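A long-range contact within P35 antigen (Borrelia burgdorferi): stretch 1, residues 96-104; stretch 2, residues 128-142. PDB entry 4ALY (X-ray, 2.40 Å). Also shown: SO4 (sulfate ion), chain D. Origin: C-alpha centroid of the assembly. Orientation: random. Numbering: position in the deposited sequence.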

ATOM      1  N   ARG A  96       5.296  14.436  -7.972  1.00 17.51           N
ATOM      2  CA  ARG A  96       6.594  14.460  -7.300  1.00 15.69           C
ATOM      3  C   ARG A  96       7.742  13.783  -8.018  1.00 14.43           C
ATOM      4  O   ARG A  96       8.900  14.175  -7.814  1.00 14.04           O
ATOM      5  N   GLY A  97       7.430  12.855  -8.941  1.00 15.02           N
ATOM      6  CA  GLY A  97       8.434  12.055  -9.671  1.00 13.29           C
ATOM      7  C   GLY A  97       9.256  11.286  -8.667  1.00 13.17           C
ATOM      8  O   GLY A  97       8.782  10.968  -7.599  1.00 12.73           O
ATOM      9  N   GLU A  98      10.542  11.145  -8.927  1.00 13.63           N
ATOM     10  CA  GLU A  98      11.402  10.347  -8.063  1.00 14.25           C
ATOM     11  C   GLU A  98      12.726  10.566  -8.708  1.00 13.84           C
ATOM     12  O   GLU A  98      12.768  10.922  -9.888  1.00 14.39           O
ATOM     13  N   PRO A  99      13.803  10.297  -7.997  1.00 14.05           N
ATOM     14  CA  PRO A  99      15.164  10.349  -8.490  1.00 14.44           C
ATOM     15  C   PRO A  99      15.435   9.172  -9.437  1.00 14.53           C
ATOM     16  O   PRO A  99      14.627   8.248  -9.459  1.00 13.24           O
ATOM     17  N   ASN A 100      16.546   9.197 -10.177  1.00 15.13           N
ATOM     18  CA  ASN A 100      16.884   8.066 -11.052  1.00 17.38           C
ATOM     19  C   ASN A 100      17.154   6.884 -10.161  1.00 16.43           C
ATOM     20  O   ASN A 100      16.933   5.776 -10.561  1.00 15.99           O
ATOM     21  N   ASP A 101      17.687   7.145  -8.969  1.00 16.57           N
ATOM     22  CA  ASP A 101      17.980   6.081  -8.058  1.00 17.08           C
ATOM     23  C   ASP A 101      16.728   5.548  -7.283  1.00 15.93           C
ATOM     24  O   ASP A 101      16.866   4.723  -6.392  1.00 15.90           O
ATOM     25  N   GLN A 102      15.527   5.971  -7.677  1.00 14.52           N
ATOM     26  CA  GLN A 102      14.270   5.483  -7.051  1.00 14.11           C
ATOM     27  C   GLN A 102      14.346   5.440  -5.541  1.00 16.47           C
ATOM     28  O   GLN A 102      14.017   4.420  -4.866  1.00 17.80           O
ATOM     29  N   PHE A 103      14.792   6.570  -4.987  1.00 17.33           N
ATOM     30  CA  PHE A 103      14.895   6.757  -3.549  1.00 16.54           C
ATOM     31  C   PHE A 103      15.823   5.738  -2.954  1.00 17.84           C
ATOM     32  O   PHE A 103      15.633   5.284  -1.791  1.00 19.34           O
ATOM     33  N   GLY A 104      16.900   5.462  -3.701  1.00 17.65           N
ATOM     34  CA  GLY A 104      17.971   4.581  -3.198  1.00 16.86           C
ATOM     35  C   GLY A 104      17.632   3.108  -3.439  1.00 18.11           C
ATOM     36  O   GLY A 104      18.486   2.235  -3.305  1.00 19.39           O
ATOM     37  N   TYR A 128       6.616   0.421 -14.638  1.00 18.45           N
ATOM     38  CA  TYR A 128       6.123   0.328 -13.271  1.00 18.59           C
ATOM     39  C   TYR A 128       6.211   1.659 -12.537  1.00 19.35           C
ATOM     40  O   TYR A 128       6.150   1.702 -11.316  1.00 18.26           O
ATOM     41  N   THR A 129       6.368   2.747 -13.294  1.00 20.49           N
ATOM     42  CA  THR A 129       6.278   4.098 -12.729  1.00 22.16           C
ATOM     43  C   THR A 129       5.091   4.263 -11.760  1.00 21.75           C
ATOM     44  O   THR A 129       5.295   4.584 -10.557  1.00 18.81           O
ATOM     45  N   GLU A 130       3.877   4.019 -12.275  1.00 21.96           N
ATOM     46  CA  GLU A 130       2.661   4.074 -11.440  1.00 23.93           C
ATOM     47  C   GLU A 130       2.706   3.261 -10.133  1.00 22.00           C
ATOM     48  O   GLU A 130       2.406   3.783  -9.039  1.00 20.51           O
ATOM     49  N   GLU A 131       3.083   1.998 -10.245  1.00 18.90           N
ATOM     50  CA  GLU A 131       3.141   1.096  -9.121  1.00 17.20           C
ATOM     51  C   GLU A 131       4.230   1.512  -8.105  1.00 15.65           C
ATOM     52  O   GLU A 131       4.052   1.522  -6.883  1.00 15.23           O
ATOM     53  N   ARG A 132       5.350   1.924  -8.612  1.00 14.60           N
ATOM     54  CA  ARG A 132       6.300   2.524  -7.740  1.00 14.73           C
ATOM     55  C   ARG A 132       5.698   3.723  -6.910  1.00 13.63           C
ATOM     56  O   ARG A 132       5.824   3.766  -5.675  1.00 13.78           O
ATOM     57  N   ARG A 133       5.065   4.673  -7.587  1.00 13.49           N
ATOM     58  CA  ARG A 133       4.390   5.837  -6.985  1.00 13.87           C
ATOM     59  C   ARG A 133       3.393   5.409  -5.869  1.00 15.85           C
ATOM     60  O   ARG A 133       3.444   5.932  -4.689  1.00 17.01           O
ATOM     61  N   MET A 134       2.561   4.403  -6.172  1.00 18.04           N
ATOM     62  CA  MET A 134       1.562   3.880  -5.184  1.00 18.80           C
ATOM     63  C   MET A 134       2.335   3.318  -3.996  1.00 19.40           C
ATOM     64  O   MET A 134       1.986   3.526  -2.867  1.00 21.04           O
ATOM     65  N   LEU A 135       3.445   2.648  -4.239  1.00 18.69           N
ATOM     66  CA  LEU A 135       4.208   2.184  -3.124  1.00 17.95           C
ATOM     67  C   LEU A 135       4.691   3.384  -2.231  1.00 18.27           C
ATOM     68  O   LEU A 135       4.672   3.290  -0.996  1.00 16.87           O
ATOM     69  N   TYR A 136       5.132   4.491  -2.858  1.00 17.07           N
ATOM     70  CA  TYR A 136       5.691   5.619  -2.098  1.00 15.39           C
ATOM     71  C   TYR A 136       4.565   6.296  -1.305  1.00 16.25           C
ATOM     72  O   TYR A 136       4.737   6.643  -0.139  1.00 19.32           O
ATOM     73  N   THR A 137       3.417   6.477  -1.951  1.00 16.09           N
ATOM     74  CA  THR A 137       2.230   6.969  -1.321  1.00 16.81           C
ATOM     75  C   THR A 137       1.813   6.091  -0.131  1.00 18.71           C
ATOM     76  O   THR A 137       1.291   6.635   0.862  1.00 18.52           O
ATOM     77  N   SER A 138       2.128   4.786  -0.174  1.00 16.57           N
ATOM     78  CA  SER A 138       1.664   3.875   0.873  1.00 15.91           C
ATOM     79  C   SER A 138       2.412   4.157   2.136  1.00 16.48           C
ATOM     80  O   SER A 138       2.051   3.699   3.234  1.00 18.07           O
ATOM     81  N   LEU A 139       3.503   4.880   1.977  1.00 16.37           N
ATOM     82  CA  LEU A 139       4.318   5.282   3.124  1.00 16.95           C
ATOM     83  C   LEU A 139       4.144   6.828   3.241  1.00 17.06           C
ATOM     84  O   LEU A 139       5.092   7.548   3.635  1.00 15.55           O
ATOM     85  N   ASN A 140       2.976   7.326   2.799  1.00 16.50           N
ATOM     86  CA  ASN A 140       2.687   8.780   2.885  1.00 19.35           C
ATOM     87  C   ASN A 140       3.664   9.705   2.149  1.00 17.19           C
ATOM     88  O   ASN A 140       3.771  10.871   2.447  1.00 18.25           O
ATOM     89  N   PHE A 141       4.411   9.152   1.215  1.00 17.36           N
ATOM     90  CA  PHE A 141       5.394   9.908   0.415  1.00 17.66           C
ATOM     91  C   PHE A 141       6.363  10.647   1.326  1.00 18.01           C
ATOM     92  O   PHE A 141       6.828  11.744   1.068  1.00 18.63           O
ATOM     93  N   ASN A 142       6.715   9.984   2.404  1.00 17.92           N
ATOM     94  CA  ASN A 142       7.701  10.527   3.249  1.00 16.42           C
ATOM     95  C   ASN A 142       8.998  10.054   2.745  1.00 17.52           C
ATOM     96  O   ASN A 142       9.450   8.951   3.118  1.00 16.72           O
TER

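How does the contact begin at Arg-96? Its CA-to-CB bond points toward stretch 2, and an m, t, t side chain lays the aliphatic part over the face of Phe-141, whose chi1 of -135° lies between wells. Arg-96 CD sits 3.7 Å from the centroid of the Phe-141 ring in a CH-pi contact, which lets a charged residue cover an aromatic one with its methylenes. Gly-97, with a positive phi that suits glycine, adds its carbonyl at the edge of the same ring, Gly-97 O lying 3.8 Å from Phe-141 CZ.

What does Glu-98 do with its carboxylate? The CA-to-CB bond of Glu-98 points toward stretch 2, with chi1 p and chi2 t, and the carboxylate engages two residues one helical turn apart. Tyr-136 OH donates a hydrogen bond to Glu-98 OE1 at 2.6 Å, while Arg-132 NH1, on a side chain with chi1 between wells at -103°, forms a salt bridge with Glu-98 OE2 at 3.0 Å. Water 1 donates to Thr-129 O at 3.0 Å and, weakly, to Glu-98 OE2 at 2.7 Å.

What happens between Glu-98 and Gln-102? Pro-99 to Gln-102 form a type I turn, and Pro-99, Asn-100 and Asp-101 bury no area against stretch 2. The CA-to-CB bond of Gln-102 points toward stretch 2, chi1 m and chi2 t. Its NE2 lies over one face of the Arg-132 guanidinium, but Gln-102 NE2 and Arg-132 NH1, 3.1 Å apart, are both donors and do not hydrogen-bond.

How does Phe-103 complete the packing? With chi1 m, it turns its ring edge toward the face of Tyr-136, which is also m; the planes stand at 89°, and Phe-103 CD2 comes within 3.8 Å of Tyr-136 CZ. Phe-103 CZ also reaches Phe-141 CE1 at 4.1 Å, so Phe-141 meets both ends of the contacting segment. Outside this contact, Asn-140 ND2 donates a weak hydrogen bond to SO4 O3 at 3.0 Å.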

ATOM      1  CB  ARG A  96       6.478  13.968  -5.853  1.00 18.24           C
ATOM      2  CG  ARG A  96       5.574  14.855  -4.982  1.00 20.40           C
ATOM      3  CD  ARG A  96       5.329  14.196  -3.635  1.00 22.81           C
ATOM      4  NE  ARG A  96       4.298  14.851  -2.815  1.00 25.72           N
ATOM      5  CZ  ARG A  96       4.418  16.030  -2.182  1.00 26.47           C
ATOM      6  NH1 ARG A  96       5.524  16.765  -2.252  1.00 28.47           N
ATOM      7  NH2 ARG A  96       3.415  16.487  -1.469  1.00 26.04           N
ATOM      8  CB  GLU A  98      10.993   8.824  -8.133  1.00 15.40           C
ATOM      9  CG  GLU A  98      11.260   8.114  -9.477  1.00 17.42           C
ATOM     10  CD  GLU A  98      10.463   6.805  -9.678  1.00 19.25           C
ATOM     11  OE1 GLU A  98      10.473   5.861  -8.821  1.00 19.47           O
ATOM     12  OE2 GLU A  98       9.820   6.714 -10.735  1.00 19.39           O
ATOM     13  CB  PRO A  99      15.962  10.061  -7.235  1.00 14.21           C
ATOM     14  CG  PRO A  99      15.045  10.395  -6.127  1.00 14.77           C
ATOM     15  CD  PRO A  99      13.798   9.790  -6.622  1.00 14.29           C
ATOM     16  CB  ASN A 100      18.184   8.295 -11.860  1.00 19.29           C
ATOM     17  CG  ASN A 100      18.065   9.471 -12.822  1.00 22.86           C
ATOM     18  OD1 ASN A 100      16.977   9.738 -13.332  1.00 22.96           O
ATOM     19  ND2 ASN A 100      19.203  10.202 -13.069  1.00 21.96           N
ATOM     20  CB  ASP A 101      19.203   6.402  -7.195  1.00 16.54           C
ATOM     21  CG  ASP A 101      18.875   7.191  -5.898  1.00 18.76           C
ATOM     22  OD1 ASP A 101      17.767   7.778  -5.727  1.00 17.05           O
ATOM     23  OD2 ASP A 101      19.821   7.258  -5.061  1.00 20.08           O
ATOM     24  CB  GLN A 102      13.845   4.166  -7.696  1.00 12.43           C
ATOM     25  CG  GLN A 102      13.684   4.413  -9.177  1.00 11.43           C
ATOM     26  CD  GLN A 102      13.463   3.175  -9.997  1.00 11.78           C
ATOM     27  OE1 GLN A 102      13.593   2.029  -9.520  1.00 12.15           O
ATOM     28  NE2 GLN A 102      13.047   3.394 -11.241  1.00 11.46           N
ATOM     29  CB  PHE A 103      13.525   6.778  -2.875  1.00 16.41           C
ATOM     30  CG  PHE A 103      12.749   8.027  -3.180  1.00 16.57           C
ATOM     31  CD1 PHE A 103      13.236   9.261  -2.773  1.00 16.84           C
ATOM     32  CD2 PHE A 103      11.545   7.988  -3.828  1.00 16.80           C
ATOM     33  CE1 PHE A 103      12.550  10.433  -3.045  1.00 17.00           C
ATOM     34  CE2 PHE A 103      10.833   9.180  -4.111  1.00 17.37           C
ATOM     35  CZ  PHE A 103      11.361  10.408  -3.718  1.00 16.97           C
ATOM     36  CB  TYR A 128       6.879  -0.772 -12.537  1.00 18.25           C
ATOM     37  CG  TYR A 128       6.562  -2.087 -13.163  1.00 18.09           C
ATOM     38  CD1 TYR A 128       5.340  -2.680 -12.944  1.00 18.53           C
ATOM     39  CD2 TYR A 128       7.463  -2.713 -14.028  1.00 18.24           C
ATOM     40  CE1 TYR A 128       4.990  -3.870 -13.564  1.00 20.69           C
ATOM     41  CE2 TYR A 128       7.136  -3.908 -14.635  1.00 19.71           C
ATOM     42  CZ  TYR A 128       5.890  -4.478 -14.410  1.00 21.43           C
ATOM     43  OH  TYR A 128       5.527  -5.688 -14.990  1.00 26.68           O
ATOM     44  CB  THR A 129       6.178   5.159 -13.854  1.00 23.06           C
ATOM     45  OG1 THR A 129       7.246   4.956 -14.782  1.00 21.01           O
ATOM     46  CG2 THR A 129       6.249   6.564 -13.277  1.00 20.04           C
ATOM     47  CB  GLU A 130       1.443   3.672 -12.209  1.00 29.46           C
ATOM     48  CG  GLU A 130       0.413   4.772 -12.333  1.00 40.26           C
ATOM     49  CD  GLU A 130      -0.972   4.285 -11.894  1.00 48.14           C
ATOM     50  OE1 GLU A 130      -1.090   3.087 -11.551  1.00 56.07           O
ATOM     51  OE2 GLU A 130      -1.944   5.087 -11.857  1.00 49.06           O
ATOM     52  CB  GLU A 131       3.441  -0.289  -9.651  1.00 19.02           C
ATOM     53  CG  GLU A 131       2.263  -0.918 -10.319  1.00 19.80           C
ATOM     54  CD  GLU A 131       2.249  -0.699 -11.815  1.00 22.84           C
ATOM     55  OE1 GLU A 131       2.982   0.167 -12.385  1.00 24.64           O
ATOM     56  OE2 GLU A 131       1.455  -1.423 -12.434  1.00 24.86           O
ATOM     57  CB  ARG A 132       7.471   2.937  -8.554  1.00 15.10           C
ATOM     58  CG  ARG A 132       8.653   2.050  -8.437  1.00 18.42           C
ATOM     59  CD  ARG A 132       9.834   2.812  -9.055  1.00 18.54           C
ATOM     60  NE  ARG A 132       9.837   2.114 -10.290  1.00 25.25           N
ATOM     61  CZ  ARG A 132       9.867   2.604 -11.515  1.00 20.81           C
ATOM     62  NH1 ARG A 132      10.025   3.901 -11.774  1.00 17.60           N
ATOM     63  NH2 ARG A 132       9.849   1.683 -12.463  1.00 19.51           N
ATOM     64  CB  ARG A 133       3.712   6.714  -8.081  1.00 13.36           C
ATOM     65  CG  ARG A 133       3.377   8.170  -7.618  1.00 13.49           C
ATOM     66  CD  ARG A 133       2.122   8.208  -6.721  1.00 12.13           C
ATOM     67  NE  ARG A 133       1.006   7.531  -7.360  1.00 11.90           N
ATOM     68  CZ  ARG A 133      -0.033   7.071  -6.687  1.00 12.12           C
ATOM     69  NH1 ARG A 133      -0.022   7.195  -5.383  1.00 12.50           N
ATOM     70  NH2 ARG A 133      -1.051   6.468  -7.286  1.00 11.51           N
ATOM     71  CB  MET A 134       0.677   2.821  -5.821  1.00 21.45           C
ATOM     72  CG  MET A 134      -0.744   3.265  -6.137  1.00 24.76           C
ATOM     73  SD  MET A 134      -1.414   2.278  -7.476  1.00 36.47           S
ATOM     74  CE  MET A 134      -2.748   3.306  -8.120  1.00 30.31           C
ATOM     75  CB  LEU A 135       5.398   1.407  -3.641  1.00 16.96           C
ATOM     76  CG  LEU A 135       6.377   0.913  -2.590  1.00 18.74           C
ATOM     77  CD1 LEU A 135       5.692  -0.034  -1.571  1.00 16.44           C
ATOM     78  CD2 LEU A 135       7.526   0.218  -3.368  1.00 19.46           C
ATOM     79  CB  TYR A 136       6.354   6.648  -3.037  1.00 14.65           C
ATOM     80  CG  TYR A 136       7.471   6.155  -3.941  1.00 13.83           C
ATOM     81  CD1 TYR A 136       8.355   5.145  -3.538  1.00 13.98           C
ATOM     82  CD2 TYR A 136       7.648   6.699  -5.210  1.00 13.86           C
ATOM     83  CE1 TYR A 136       9.400   4.723  -4.350  1.00 12.61           C
ATOM     84  CE2 TYR A 136       8.650   6.254  -6.055  1.00 13.54           C
ATOM     85  CZ  TYR A 136       9.555   5.273  -5.595  1.00 13.59           C
ATOM     86  OH  TYR A 136      10.598   4.836  -6.419  1.00 13.12           O
ATOM     87  CB  THR A 137       1.106   7.051  -2.359  1.00 17.61           C
ATOM     88  OG1 THR A 137       1.532   7.934  -3.395  1.00 19.40           O
ATOM     89  CG2 THR A 137      -0.158   7.599  -1.798  1.00 17.79           C
ATOM     90  CB  SER A 138       1.796   2.402   0.436  1.00 14.52           C
ATOM     91  OG  SER A 138       3.101   1.881   0.641  1.00 15.03           O
ATOM     92  CB  LEU A 139       5.808   4.856   2.873  1.00 15.78           C
ATOM     93  CG  LEU A 139       6.167   3.367   3.023  1.00 16.39           C
ATOM     94  CD1 LEU A 139       7.446   2.819   2.302  1.00 14.47           C
ATOM     95  CD2 LEU A 139       6.160   3.039   4.508  1.00 15.45           C
ATOM     96  CB  ASN A 140       2.554   9.220   4.372  1.00 20.09           C
ATOM     97  CG  ASN A 140       1.307   8.643   5.050  1.00 21.56           C
ATOM     98  OD1 ASN A 140       0.383   8.189   4.407  1.00 26.14           O
ATOM     99  ND2 ASN A 140       1.298   8.659   6.336  1.00 20.97           N
ATOM    100  CB  PHE A 141       4.767  10.840  -0.662  1.00 17.09           C
ATOM    101  CG  PHE A 141       5.471  10.737  -1.990  1.00 16.27           C
ATOM    102  CD1 PHE A 141       6.668  11.389  -2.195  1.00 14.85           C
ATOM    103  CD2 PHE A 141       4.961   9.890  -3.025  1.00 15.16           C
ATOM    104  CE1 PHE A 141       7.338  11.254  -3.397  1.00 14.92           C
ATOM    105  CE2 PHE A 141       5.642   9.746  -4.203  1.00 14.30           C
ATOM    106  CZ  PHE A 141       6.814  10.444  -4.406  1.00 14.67           C
ATOM    107  CB  ASN A 142       7.528   9.974   4.625  1.00 15.27           C
ATOM    108  CG  ASN A 142       8.550  10.509   5.556  1.00 14.98           C
ATOM    109  OD1 ASN A 142       9.747  10.635   5.224  1.00 15.93           O
ATOM    110  ND2 ASN A 142       8.107  10.831   6.718  1.00 13.87           N
TER
HETATM  111  S   SO4 D1304       3.967  11.289   7.705  1.00 64.91           S
HETATM  112  O1  SO4 D1304       4.733  11.912   6.598  1.00 67.24           O
HETATM  113  O2  SO4 D1304       4.495   9.926   8.034  1.00 60.48           O
HETATM  114  O3  SO4 D1304       2.540  11.217   7.312  1.00 74.89           O
HETATM  115  O4  SO4 D1304       4.061  12.175   8.886  1.00 75.31           O
HETATM  116  O   HOH W   1       7.256   6.716  -9.754  1.00 12.46           O